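Local coordinates for EDTA monooxygenase (EDTA-degrading bacterium BNC1, PDB 5DQP) that oxidises EDTA as a flavin-dependent monooxygenase of the bacterial luciferase-like family, probably using reduced FMN supplied by a partner flavin reductase, at the interface of chains A and B. Numbering follows the deposited sequence. Chains: chain A/B, EDTA monooxygenase.

Contact 1: the interface of chains A and B. Residues chain A 57-61, 71, 73-75, 135-136; chain B 103, 107, 197, 199.
A polar, water-lined patch of the two-fold interface of the deposited two-chain assembly, which may be the biological dimer, is built round an Arg-Asp salt bridge and joins loops 57-61 and 71-74 and the end of helix 130-135 of chain A to helix 102-115 and loop 197-199 of chain B. B:Arg107 reaches A:Asp57 tip to tip and grips it end-on, one nitrogen to each oxygen: NH1 lies 2.5 Å from carboxylate OD2 and NH2 lies 2.8 Å from OD1. Both oxygens use their syn lone pairs, and the two planes are 10° apart, nearly coplanar. A:Asp57 has CG anti to its backbone N (chi1 -176°), while the arginine chain bends at chi3. The CA atoms of A:Pro59 and A:Asp74 sandwich the guanidinium and, with the in-plane grip of A:Asp57, probably limit its rotation. A:Asp74 is a second, longer-range acidic partner, its side chain crossing the arginine at about a right angle with OD2 3.8 Å from B:Arg107 NH1. NH2 also meets a water bound to A:Tyr71 O and B:Asn199 O. Farther along, the A:Asn135 amide stacks on one face of the B:Tyr103 ring, planes 8° apart, with CB 3.7 Å from the ring centroid. Amide ND2 of A:Asn135 is held by A:Pro59 O at 3.0 Å, and B:Tyr103 OH bonds to B:Pro197 O at 2.9 Å, on a carbonyl lone pair. An alanine in place of B:Tyr103 would probably loosen the A:Asn135 amide and the B:Pro197 loop, since it removes both the stacking face and the phenol bond. B:Asn199 ND2 makes a bent bond to A:Gln60 O at 3.1 Å, from above the carbonyl plane, probably holding less firmly than the arginine pair. By holding A:Asp57, a predicted FMN-binding residue, the patch is likely to help shape the cofactor site.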
ATOM      1  N   ASP A  57      -8.481  -9.097  -2.997  1.00 19.70           N
ATOM      2  CA  ASP A  57      -9.019  -7.825  -2.542  1.00 22.41           C
ATOM      3  C   ASP A  57     -10.243  -7.414  -3.353  1.00 26.32           C
ATOM      4  O   ASP A  57     -10.329  -7.672  -4.552  1.00 26.90           O
ATOM      5  CB  ASP A  57      -7.979  -6.704  -2.620  1.00 19.90           C
ATOM      6  CG  ASP A  57      -8.506  -5.394  -2.055  1.00 26.57           C
ATOM      7  OD1 ASP A  57      -9.023  -5.437  -0.916  1.00 28.11           O
ATOM      8  OD2 ASP A  57      -8.429  -4.341  -2.746  1.00 27.52           O
ATOM      9  N   GLN A  58     -11.185  -6.763  -2.671  1.00 25.41           N
ATOM     10  CA  GLN A  58     -12.241  -5.982  -3.296  1.00 23.61           C
ATOM     11  C   GLN A  58     -12.396  -4.767  -2.396  1.00 25.96           C
ATOM     12  O   GLN A  58     -12.430  -4.921  -1.167  1.00 23.67           O
ATOM     13  CB  GLN A  58     -13.567  -6.728  -3.408  1.00 24.96           C
ATOM     14  CG  GLN A  58     -13.585  -7.719  -4.550  1.00 26.21           C
ATOM     15  CD  GLN A  58     -14.906  -8.421  -4.644  1.00 30.70           C
ATOM     16  OE1 GLN A  58     -15.851  -8.075  -3.935  1.00 30.42           O
ATOM     17  NE2 GLN A  58     -14.988  -9.422  -5.514  1.00 35.89           N
ATOM     18  N   PRO A  59     -12.459  -3.569  -2.955  1.00 24.82           N
ATOM     19  CA  PRO A  59     -12.731  -2.373  -2.120  1.00 21.45           C
ATOM     20  C   PRO A  59     -14.223  -2.208  -1.829  1.00 22.75           C
ATOM     21  O   PRO A  59     -14.910  -1.351  -2.385  1.00 20.88           O
ATOM     22  CB  PRO A  59     -12.155  -1.230  -2.969  1.00 20.88           C
ATOM     23  CG  PRO A  59     -11.600  -1.886  -4.265  1.00 24.29           C
ATOM     24  CD  PRO A  59     -12.183  -3.246  -4.362  1.00 18.24           C
ATOM     25  N   GLN A  60     -14.737  -3.088  -0.971  1.00 20.47           N
ATOM     26  CA  GLN A  60     -16.057  -2.974  -0.355  1.00 25.07           C
ATOM     27  C   GLN A  60     -16.050  -3.750   0.960  1.00 23.81           C
ATOM     28  O   GLN A  60     -15.210  -4.633   1.172  1.00 19.95           O
ATOM     29  CB  GLN A  60     -17.165  -3.501  -1.272  1.00 21.34           C
ATOM     30  CG  GLN A  60     -16.864  -4.851  -1.902  1.00 23.50           C
ATOM     31  CD  GLN A  60     -17.239  -6.036  -1.045  1.00 28.68           C
ATOM     32  OE1 GLN A  60     -17.870  -5.897   0.005  1.00 33.94           O
ATOM     33  NE2 GLN A  60     -16.856  -7.225  -1.495  1.00 29.91           N
ATOM     34  N   LEU A  61     -16.984  -3.393   1.846  1.00 13.88           N
ATOM     35  CA  LEU A  61     -17.281  -4.150   3.054  1.00 20.74           C
ATOM     36  C   LEU A  61     -18.593  -4.917   2.896  1.00 25.12           C
ATOM     37  O   LEU A  61     -19.618  -4.336   2.530  1.00 18.12           O
ATOM     38  CB  LEU A  61     -17.378  -3.233   4.267  1.00 16.16           C
ATOM     39  CG  LEU A  61     -17.780  -3.931   5.570  1.00 23.12           C
ATOM     40  CD1 LEU A  61     -16.777  -5.016   5.914  1.00 15.35           C
ATOM     41  CD2 LEU A  61     -17.842  -2.906   6.692  1.00 17.49           C
ATOM     42  N   TYR A  71     -11.415  -8.823   3.354  1.00 20.78           N
ATOM     43  CA  TYR A  71     -10.487  -7.779   2.939  1.00 24.79           C
ATOM     44  C   TYR A  71     -10.363  -6.701   4.014  1.00 23.32           C
ATOM     45  O   TYR A  71     -10.739  -5.543   3.792  1.00 25.87           O
ATOM     46  CB  TYR A  71     -10.956  -7.176   1.616  1.00 22.52           C
ATOM     47  CG  TYR A  71     -11.595  -8.181   0.650  1.00 19.57           C
ATOM     48  CD1 TYR A  71     -10.841  -9.196   0.073  1.00 24.31           C
ATOM     49  CD2 TYR A  71     -12.937  -8.086   0.297  1.00 25.98           C
ATOM     50  CE1 TYR A  71     -11.403 -10.099  -0.821  1.00 24.40           C
ATOM     51  CE2 TYR A  71     -13.517  -8.999  -0.601  1.00 22.69           C
ATOM     52  CZ  TYR A  71     -12.737  -9.981  -1.159  1.00 23.52           C
ATOM     53  OH  TYR A  71     -13.278 -10.867  -2.041  1.00 23.91           O
ATOM     54  N   PHE A  73      -7.836  -5.008   4.982  1.00 20.89           N
ATOM     55  CA  PHE A  73      -6.822  -3.996   4.692  1.00 20.72           C
ATOM     56  C   PHE A  73      -6.567  -3.886   3.195  1.00 25.14           C
ATOM     57  O   PHE A  73      -6.684  -4.868   2.451  1.00 21.40           O
ATOM     58  CB  PHE A  73      -5.463  -4.310   5.308  1.00 21.89           C
ATOM     59  CG  PHE A  73      -5.435  -4.287   6.775  1.00 21.81           C
ATOM     60  CD1 PHE A  73      -5.489  -3.082   7.469  1.00 25.22           C
ATOM     61  CD2 PHE A  73      -5.305  -5.472   7.483  1.00 22.41           C
ATOM     62  CE1 PHE A  73      -5.441  -3.062   8.850  1.00 20.59           C
ATOM     63  CE2 PHE A  73      -5.258  -5.462   8.852  1.00 22.71           C
ATOM     64  CZ  PHE A  73      -5.328  -4.244   9.545  1.00 25.37           C
ATOM     65  N   ASP A  74      -6.155  -2.694   2.768  1.00 22.51           N
ATOM     66  CA  ASP A  74      -5.609  -2.540   1.427  1.00 17.77           C
ATOM     67  C   ASP A  74      -4.434  -3.494   1.243  1.00 20.21           C
ATOM     68  O   ASP A  74      -3.548  -3.552   2.107  1.00 20.02           O
ATOM     69  CB  ASP A  74      -5.142  -1.113   1.160  1.00 22.07           C
ATOM     70  CG  ASP A  74      -4.644  -0.937  -0.274  1.00 27.11           C
ATOM     71  OD1 ASP A  74      -3.460  -1.263  -0.528  1.00 26.93           O
ATOM     72  OD2 ASP A  74      -5.437  -0.514  -1.149  1.00 31.20           O
ATOM     73  N   PRO A  75      -4.385  -4.241   0.153  1.00 22.37           N
ATOM     74  CA  PRO A  75      -3.379  -5.306   0.029  1.00 20.56           C
ATOM     75  C   PRO A  75      -1.987  -4.784  -0.284  1.00 19.12           C
ATOM     76  O   PRO A  75      -1.005  -5.394   0.140  1.00 22.14           O
ATOM     77  CB  PRO A  75      -3.928  -6.176  -1.112  1.00 18.67           C
ATOM     78  CG  PRO A  75      -4.829  -5.282  -1.875  1.00 23.21           C
ATOM     79  CD  PRO A  75      -5.453  -4.372  -0.856  1.00 21.96           C
ATOM     80  N   ASN A 135     -18.675   2.674  -4.505  1.00 19.02           N
ATOM     81  CA  ASN A 135     -17.681   3.379  -3.700  1.00 18.53           C
ATOM     82  C   ASN A 135     -16.830   4.312  -4.540  1.00 17.05           C
ATOM     83  O   ASN A 135     -16.128   5.158  -3.979  1.00 19.44           O
ATOM     84  CB  ASN A 135     -16.810   2.360  -2.949  1.00 16.66           C
ATOM     85  CG  ASN A 135     -17.594   1.636  -1.890  1.00 19.45           C
ATOM     86  OD1 ASN A 135     -18.554   2.195  -1.373  1.00 21.99           O
ATOM     87  ND2 ASN A 135     -17.198   0.411  -1.543  1.00 17.49           N
ATOM     88  N   TYR A 136     -16.917   4.206  -5.869  1.00 19.96           N
ATOM     89  CA  TYR A 136     -16.246   5.108  -6.797  1.00 23.01           C
ATOM     90  C   TYR A 136     -17.226   5.893  -7.648  1.00 23.80           C
ATOM     91  O   TYR A 136     -16.841   6.418  -8.692  1.00 27.09           O
ATOM     92  CB  TYR A 136     -15.269   4.328  -7.680  1.00 22.53           C
ATOM     93  CG  TYR A 136     -14.187   3.715  -6.821  1.00 23.12           C
ATOM     94  CD1 TYR A 136     -13.058   4.438  -6.506  1.00 23.24           C
ATOM     95  CD2 TYR A 136     -14.338   2.447  -6.269  1.00 22.84           C
ATOM     96  CE1 TYR A 136     -12.083   3.919  -5.701  1.00 24.82           C
ATOM     97  CE2 TYR A 136     -13.361   1.908  -5.433  1.00 24.81           C
ATOM     98  CZ  TYR A 136     -12.231   2.652  -5.165  1.00 25.33           C
ATOM     99  OH  TYR A 136     -11.231   2.171  -4.365  1.00 21.49           O
TER
ATOM    100  N   TYR B 103     -12.083   6.910  -1.902  1.00 19.45           N
ATOM    101  CA  TYR B 103     -12.258   5.624  -1.221  1.00 22.54           C
ATOM    102  C   TYR B 103     -10.931   4.887  -1.079  1.00 17.03           C
ATOM    103  O   TYR B 103     -10.652   4.288  -0.031  1.00 17.71           O
ATOM    104  CB  TYR B 103     -13.264   4.738  -1.976  1.00 18.07           C
ATOM    105  CG  TYR B 103     -13.706   3.523  -1.184  1.00 20.62           C
ATOM    106  CD1 TYR B 103     -14.766   3.615  -0.284  1.00 19.73           C
ATOM    107  CD2 TYR B 103     -13.063   2.290  -1.317  1.00 16.71           C
ATOM    108  CE1 TYR B 103     -15.179   2.513   0.463  1.00 15.77           C
ATOM    109  CE2 TYR B 103     -13.475   1.170  -0.557  1.00 16.58           C
ATOM    110  CZ  TYR B 103     -14.533   1.303   0.328  1.00 18.71           C
ATOM    111  OH  TYR B 103     -14.977   0.242   1.096  1.00 21.00           O
ATOM    112  N   ARG B 107      -8.910   4.249   2.424  1.00 20.41           N
ATOM    113  CA  ARG B 107      -8.626   2.875   2.830  1.00 18.58           C
ATOM    114  C   ARG B 107      -7.138   2.645   3.067  1.00 18.27           C
ATOM    115  O   ARG B 107      -6.747   1.967   4.028  1.00 18.89           O
ATOM    116  CB  ARG B 107      -9.148   1.926   1.764  1.00 16.31           C
ATOM    117  CG  ARG B 107      -8.791   0.518   2.076  1.00 28.57           C
ATOM    118  CD  ARG B 107      -9.805  -0.405   1.479  1.00 37.21           C
ATOM    119  NE  ARG B 107      -9.424  -0.796   0.150  1.00 28.07           N
ATOM    120  CZ  ARG B 107      -9.218  -2.053  -0.235  1.00 25.05           C
ATOM    121  NH1 ARG B 107      -8.829  -2.263  -1.480  1.00 23.76           N
ATOM    122  NH2 ARG B 107      -9.391  -3.082   0.602  1.00 25.37           N
ATOM    123  N   PRO B 197     -19.975   1.710   2.943  1.00 21.77           N
ATOM    124  CA  PRO B 197     -18.976   1.988   3.977  1.00 18.56           C
ATOM    125  C   PRO B 197     -17.519   1.609   3.561  1.00 18.01           C
ATOM    126  O   PRO B 197     -17.321   0.927   2.568  1.00 20.63           O
ATOM    127  CB  PRO B 197     -19.454   1.130   5.145  1.00 20.65           C
ATOM    128  CG  PRO B 197     -20.165  -0.041   4.471  1.00 22.06           C
ATOM    129  CD  PRO B 197     -20.858   0.580   3.284  1.00 20.23           C
ATOM    130  N   ASN B 199     -13.956  -0.389   4.178  1.00 18.10           N
ATOM    131  CA  ASN B 199     -13.712  -1.736   4.664  1.00 16.42           C
ATOM    132  C   ASN B 199     -12.501  -1.790   5.581  1.00 20.16           C
ATOM    133  O   ASN B 199     -11.844  -2.827   5.693  1.00 21.05           O
ATOM    134  CB  ASN B 199     -13.614  -2.734   3.506  1.00 18.56           C
ATOM    135  CG  ASN B 199     -12.613  -2.355   2.455  1.00 24.63           C
ATOM    136  OD1 ASN B 199     -11.956  -1.318   2.537  1.00 19.82           O
ATOM    137  ND2 ASN B 199     -12.482  -3.223   1.436  1.00 21.94           N
TER
HETATM  138  O   HOH W   1     -13.716   6.936  -4.300  1.00 17.38           O
HETATM  139  O   HOH W   2     -18.461  -1.223   0.875  1.00 19.60           O
HETATM  140  O   HOH W   3      -9.551  -3.070   3.550  1.00 21.71           O

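Contact 2: the interface of chains A and B. Residues chain A 72-74, 77-78; chain B 108, 111, 114-115, 199-200.
This mixed polar and apolar patch of the two-fold interface between the two chains of the assembly packs the segment 72-74 and the start of helix 75-85 of chain A against helix 102-115 of chain B, adding apolar packing and directed hydrogen bonds to the subunit contact. A:Phe73 and B:Leu115 reach toward each other tip to tip. The CD2 methyl of B:Leu115 lies over one face of the phenyl ring, offset toward the rim and 3.7 Å from its centroid, in a CH-pi contact. B:Leu115 has CG anti to its carbonyl carbon (chi1 -81°), and its two methyls divide the work: CD2 takes the ring, whereas CD1 packs 3.7 Å from A:Leu78 CD1 and also touches A:Val77 CG1. B:Leu114 adds its CD2 methyl 3.9 Å from A:Phe73 CE1, so two successive leucines pack against the phenyl group.

At the ring's edge, in plane, stands the hydroxyl of B:Ser111. Its OG accepts a nearly straight bond from the backbone N of A:Asp74 at 3.0 Å (166° at H), which probably helps hold the main chain just after A:Phe73. The carboxylate of A:Asp74 then works in two directions. OD1 uses its anti lone pair to accept the backbone N of A:Val77 at 3.2 Å, capping the first turn of helix 75-85. OD2 is met by amide NE2 of B:Gln108 at 3.2 Å, from above the carboxylate plane, the two flat groups standing almost perpendicular. The CG methylene of B:Gln108 also lies against the carboxylate, 3.5 Å from A:Asp74 CG, and the chain extends beyond it to bring NE2 to OD2. The helix N-terminus would probably stabilise the negative charge of the aspartate. Together these contacts seat the start of helix 75-85 on the partner's helix and would help hold the two subunits in register.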
ATOM      1  N   PRO A  72      -9.815  -7.031   5.188  1.00 27.46           N
ATOM      2  CA  PRO A  72      -9.738  -6.009   6.245  1.00 31.68           C
ATOM      3  C   PRO A  72      -8.752  -4.865   5.948  1.00 25.66           C
ATOM      4  O   PRO A  72      -8.854  -3.819   6.603  1.00 26.33           O
ATOM      5  CB  PRO A  72      -9.342  -6.818   7.500  1.00 21.26           C
ATOM      6  CG  PRO A  72      -8.701  -8.049   6.965  1.00 24.07           C
ATOM      7  CD  PRO A  72      -9.390  -8.358   5.666  1.00 23.81           C
ATOM      8  N   PHE A  73      -7.836  -5.008   4.982  1.00 20.89           N
ATOM      9  CA  PHE A  73      -6.822  -3.996   4.692  1.00 20.72           C
ATOM     10  C   PHE A  73      -6.567  -3.886   3.195  1.00 25.14           C
ATOM     11  O   PHE A  73      -6.684  -4.868   2.451  1.00 21.40           O
ATOM     12  CB  PHE A  73      -5.463  -4.310   5.308  1.00 21.89           C
ATOM     13  CG  PHE A  73      -5.435  -4.287   6.775  1.00 21.81           C
ATOM     14  CD1 PHE A  73      -5.489  -3.082   7.469  1.00 25.22           C
ATOM     15  CD2 PHE A  73      -5.305  -5.472   7.483  1.00 22.41           C
ATOM     16  CE1 PHE A  73      -5.441  -3.062   8.850  1.00 20.59           C
ATOM     17  CE2 PHE A  73      -5.258  -5.462   8.852  1.00 22.71           C
ATOM     18  CZ  PHE A  73      -5.328  -4.244   9.545  1.00 25.37           C
ATOM     19  N   ASP A  74      -6.155  -2.694   2.768  1.00 22.51           N
ATOM     20  CA  ASP A  74      -5.609  -2.540   1.427  1.00 17.77           C
ATOM     21  C   ASP A  74      -4.434  -3.494   1.243  1.00 20.21           C
ATOM     22  O   ASP A  74      -3.548  -3.552   2.107  1.00 20.02           O
ATOM     23  CB  ASP A  74      -5.142  -1.113   1.160  1.00 22.07           C
ATOM     24  CG  ASP A  74      -4.644  -0.937  -0.274  1.00 27.11           C
ATOM     25  OD1 ASP A  74      -3.460  -1.263  -0.528  1.00 26.93           O
ATOM     26  OD2 ASP A  74      -5.437  -0.514  -1.149  1.00 31.20           O
ATOM     27  N   VAL A  77      -0.694  -1.950   0.882  1.00 21.95           N
ATOM     28  CA  VAL A  77      -0.208  -1.517   2.203  1.00 18.06           C
ATOM     29  C   VAL A  77       0.192  -2.716   3.062  1.00 19.26           C
ATOM     30  O   VAL A  77       1.296  -2.762   3.627  1.00 16.62           O
ATOM     31  CB  VAL A  77      -1.291  -0.662   2.892  1.00 23.18           C
ATOM     32  CG1 VAL A  77      -1.039  -0.481   4.385  1.00 17.44           C
ATOM     33  CG2 VAL A  77      -1.441   0.670   2.174  1.00 16.75           C
ATOM     34  N   LEU A  78      -0.699  -3.714   3.171  1.00 17.66           N
ATOM     35  CA  LEU A  78      -0.373  -4.917   3.940  1.00 15.75           C
ATOM     36  C   LEU A  78       0.888  -5.599   3.399  1.00 17.29           C
ATOM     37  O   LEU A  78       1.783  -5.963   4.167  1.00 17.13           O
ATOM     38  CB  LEU A  78      -1.579  -5.882   3.950  1.00 12.49           C
ATOM     39  CG  LEU A  78      -1.590  -7.091   4.879  1.00 21.01           C
ATOM     40  CD1 LEU A  78      -1.109  -6.722   6.281  1.00 13.95           C
ATOM     41  CD2 LEU A  78      -2.989  -7.760   4.916  1.00 18.74           C
TER
ATOM     42  N   GLN B 108      -6.291   3.202   2.207  1.00 17.85           N
ATOM     43  CA  GLN B 108      -4.853   3.013   2.377  1.00 18.82           C
ATOM     44  C   GLN B 108      -4.339   3.724   3.632  1.00 16.32           C
ATOM     45  O   GLN B 108      -3.561   3.147   4.393  1.00 18.41           O
ATOM     46  CB  GLN B 108      -4.119   3.460   1.103  1.00 18.69           C
ATOM     47  CG  GLN B 108      -4.454   2.533  -0.092  1.00 10.88           C
ATOM     48  CD  GLN B 108      -3.706   2.841  -1.399  1.00 23.15           C
ATOM     49  OE1 GLN B 108      -3.212   3.938  -1.616  1.00 24.44           O
ATOM     50  NE2 GLN B 108      -3.612   1.842  -2.266  1.00 22.94           N
ATOM     51  N   SER B 111      -5.609   1.848   6.592  1.00 14.84           N
ATOM     52  CA  SER B 111      -4.903   0.570   6.664  1.00 17.63           C
ATOM     53  C   SER B 111      -3.514   0.754   7.250  1.00 18.69           C
ATOM     54  O   SER B 111      -3.146   0.089   8.222  1.00 15.12           O
ATOM     55  CB  SER B 111      -4.810  -0.073   5.284  1.00 13.19           C
ATOM     56  OG  SER B 111      -6.060  -0.599   4.865  1.00 19.33           O
ATOM     57  N   LEU B 114      -3.811   1.681  10.966  1.00 20.08           N
ATOM     58  CA  LEU B 114      -4.201   0.597  11.862  1.00 15.80           C
ATOM     59  C   LEU B 114      -3.141  -0.502  11.908  1.00 18.95           C
ATOM     60  O   LEU B 114      -2.844  -1.042  12.979  1.00 19.43           O
ATOM     61  CB  LEU B 114      -5.562   0.058  11.415  1.00 20.22           C
ATOM     62  CG  LEU B 114      -6.348  -0.960  12.231  1.00 26.05           C
ATOM     63  CD1 LEU B 114      -6.615  -0.442  13.645  1.00 23.70           C
ATOM     64  CD2 LEU B 114      -7.654  -1.268  11.496  1.00 19.97           C
ATOM     65  N   LEU B 115      -2.541  -0.845  10.764  1.00 22.05           N
ATOM     66  CA  LEU B 115      -1.464  -1.840  10.762  1.00 18.23           C
ATOM     67  C   LEU B 115      -0.278  -1.432  11.640  1.00 25.64           C
ATOM     68  O   LEU B 115       0.384  -2.300  12.224  1.00 22.47           O
ATOM     69  CB  LEU B 115      -0.970  -2.096   9.332  1.00 19.15           C
ATOM     70  CG  LEU B 115      -1.805  -3.057   8.502  1.00 31.14           C
ATOM     71  CD1 LEU B 115      -1.259  -3.122   7.041  1.00 24.97           C
ATOM     72  CD2 LEU B 115      -1.825  -4.443   9.200  1.00 20.02           C
ATOM     73  N   ASN B 199     -13.956  -0.389   4.178  1.00 18.10           N
ATOM     74  CA  ASN B 199     -13.712  -1.736   4.664  1.00 16.42           C
ATOM     75  C   ASN B 199     -12.501  -1.790   5.581  1.00 20.16           C
ATOM     76  O   ASN B 199     -11.844  -2.827   5.693  1.00 21.05           O
ATOM     77  CB  ASN B 199     -13.614  -2.734   3.506  1.00 18.56           C
ATOM     78  CG  ASN B 199     -12.613  -2.355   2.455  1.00 24.63           C
ATOM     79  OD1 ASN B 199     -11.956  -1.318   2.537  1.00 19.82           O
ATOM     80  ND2 ASN B 199     -12.482  -3.223   1.436  1.00 21.94           N
ATOM     81  N   VAL B 200     -12.215  -0.680   6.257  1.00 16.72           N
ATOM     82  CA  VAL B 200     -11.250  -0.641   7.347  1.00 19.66           C
ATOM     83  C   VAL B 200     -11.961  -0.035   8.553  1.00 17.59           C
ATOM     84  O   VAL B 200     -12.589   1.029   8.433  1.00 21.92           O
ATOM     85  CB  VAL B 200      -9.989   0.162   6.963  1.00 20.05           C
ATOM     86  CG1 VAL B 200      -8.962   0.009   8.052  1.00 21.35           C
ATOM     87  CG2 VAL B 200      -9.436  -0.316   5.650  1.00 19.14           C
TER

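Contact 1 and contact 2 are neighbouring parts of one interface, the centres of their C-alpha atoms about 8 Å apart. Both draw on A:Phe73, A:Asp74 and B:Asn199, and both use successive turns of helix 102-115 of chain B, its beginning in contact 1 and its later turns in contact 2. A:Asp74 links the two most directly, its carboxylate forming a longer-range salt bridge with B:Arg107 in contact 1 and taking part in the polar network of contact 2. Two-fold symmetry repeats both patches with the chains exchanged, so that, through contact 1, each subunit may help order the other's predicted flavin site.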